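Local coordinates for kynurenine formamidase (Bacillus anthracis, PDB 4CO9), which catalyses the zinc-dependent hydrolysis of N-formyl-L-kynurenine to L-kynurenine and formate in the kynurenine pathway of tryptophan degradation, at the interface of chains A and B. Residues are numbered along the deposited sequence; one frame, centred on the assembly and turned at random. Chains: chain A/B, Kynurenine formamidase.

The interface of chains A and B. Residues chain A 25-26, 48-51; chain B 33, 45-47.
A:Met49 and B:Leu47 pair across an antiparallel beta-sheet interface, in which strand 44-50 of chain A and strand 44-49 of chain B join the subunits of the homodimer edge to edge. The two residues exchange backbone bonds: A:Met49 N gives to B:Leu47 O at 2.8 Å. In return, B:Leu47 N gives to A:Met49 O at 2.7 Å. The pairing continues where chain A leaves its strand, A:Ile51 N reaching B:Gly45 O at 3.1 Å from above the carbonyl plane. Glycine suits this place because, without a side chain, it lets the CG1 branch of A:Ile51 lie against its backbone. On one face of the paired strands B:Lys46 sets CG anti to its backbone N (chi1 173°) and stays extended beyond it, running its methylenes past A:Thr26 nearly at a right angle. Its long aliphatic stem offers carbon to both threonine methyls, with CE 3.6 Å from A:Thr48 CG2 and a little farther from A:Thr26 CG2. Threonine suits position 26 because its methyl meets this stem while its hydroxyl binds water. Next to A:Thr26, A:Asp25 offers two acceptor oxygens. OD2 accepts the hydroxyl OG of A:Ser50 on its syn side, tilted out of the carboxylate plane, while OD1 takes A:Thr26 N from above that plane; together they should restrain the group's rotation, and the bond to A:Ser50 ties the loop to the strand. The methyl CD2 of B:Leu33 approaches OD1 and A:Thr26 OG1, adding apolar cover beside the polar cluster. A water completes the join, bridging A:Asp25 OD1 and the hydroxyl OG1 of A:Thr26 to the carbonyl B:Gly45 O, which lies 2.8 Å from the water oxygen.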
# COMPACT_ATOMS: atom_id res chain seq x y z
N ASP A 25 1.26 -13.89 17.48
CA ASP A 25 1.10 -12.52 17.03
C ASP A 25 -0.38 -12.29 16.73
O ASP A 25 -1.14 -13.25 16.69
CB ASP A 25 1.95 -12.31 15.77
CG ASP A 25 2.27 -10.85 15.52
OD1 ASP A 25 1.78 -9.99 16.30
OD2 ASP A 25 2.99 -10.59 14.51
N THR A 26 -0.79 -11.04 16.57
CA THR A 26 -2.18 -10.72 16.28
C THR A 26 -2.69 -11.52 15.08
O THR A 26 -2.13 -11.39 14.01
CB THR A 26 -2.33 -9.22 15.94
OG1 THR A 26 -1.78 -8.43 16.98
CG2 THR A 26 -3.79 -8.85 15.75
N THR A 48 -8.01 -5.60 11.47
CA THR A 48 -7.09 -5.78 12.59
C THR A 48 -5.98 -6.73 12.15
O THR A 48 -6.27 -7.83 11.68
CB THR A 48 -7.84 -6.38 13.80
OG1 THR A 48 -8.94 -5.54 14.15
CG2 THR A 48 -6.91 -6.48 15.02
N MET A 49 -4.73 -6.33 12.30
CA MET A 49 -3.62 -7.18 11.89
C MET A 49 -2.30 -6.81 12.55
O MET A 49 -2.12 -5.68 13.01
CB MET A 49 -3.44 -7.11 10.36
CG MET A 49 -3.02 -5.75 9.83
SD MET A 49 -3.08 -5.59 8.02
CE MET A 49 -1.83 -6.77 7.59
N SER A 50 -1.39 -7.79 12.61
CA SER A 50 0.02 -7.50 12.86
C SER A 50 0.59 -6.82 11.64
O SER A 50 0.22 -7.15 10.52
CB SER A 50 0.83 -8.75 13.14
OG SER A 50 2.22 -8.45 13.20
N ILE A 51 1.50 -5.88 11.86
CA ILE A 51 2.30 -5.25 10.80
C ILE A 51 3.00 -6.29 9.91
O ILE A 51 3.09 -6.14 8.66
CB ILE A 51 3.30 -4.29 11.48
CG1 ILE A 51 2.54 -3.08 12.09
CG2 ILE A 51 4.37 -3.84 10.50
CD1 ILE A 51 1.88 -2.13 11.08
N LEU B 33 2.44 -4.03 20.13
CA LEU B 33 1.93 -5.17 20.88
C LEU B 33 2.99 -5.74 21.80
O LEU B 33 2.75 -5.91 23.00
CB LEU B 33 1.49 -6.24 19.91
CG LEU B 33 1.09 -7.61 20.51
CD1 LEU B 33 -0.29 -7.46 21.12
CD2 LEU B 33 1.09 -8.70 19.44
N GLY B 45 4.23 -4.36 15.91
CA GLY B 45 3.04 -3.51 15.91
C GLY B 45 1.73 -4.23 15.60
O GLY B 45 1.71 -5.24 14.89
N LYS B 46 0.63 -3.68 16.12
CA LYS B 46 -0.73 -4.16 15.83
C LYS B 46 -1.51 -2.98 15.27
O LYS B 46 -1.54 -1.90 15.87
CB LYS B 46 -1.45 -4.68 17.08
CG LYS B 46 -2.92 -5.02 16.89
CD LYS B 46 -3.54 -5.41 18.22
CE LYS B 46 -4.96 -5.92 18.04
NZ LYS B 46 -5.59 -6.17 19.36
N LEU B 47 -2.14 -3.20 14.13
CA LEU B 47 -2.85 -2.16 13.43
C LEU B 47 -4.34 -2.51 13.45
O LEU B 47 -4.71 -3.62 13.10
CB LEU B 47 -2.28 -2.10 12.02
CG LEU B 47 -2.90 -1.12 11.03
CD1 LEU B 47 -2.66 0.32 11.49
CD2 LEU B 47 -2.29 -1.35 9.65
O HOH W 1 0.69 -7.44 16.22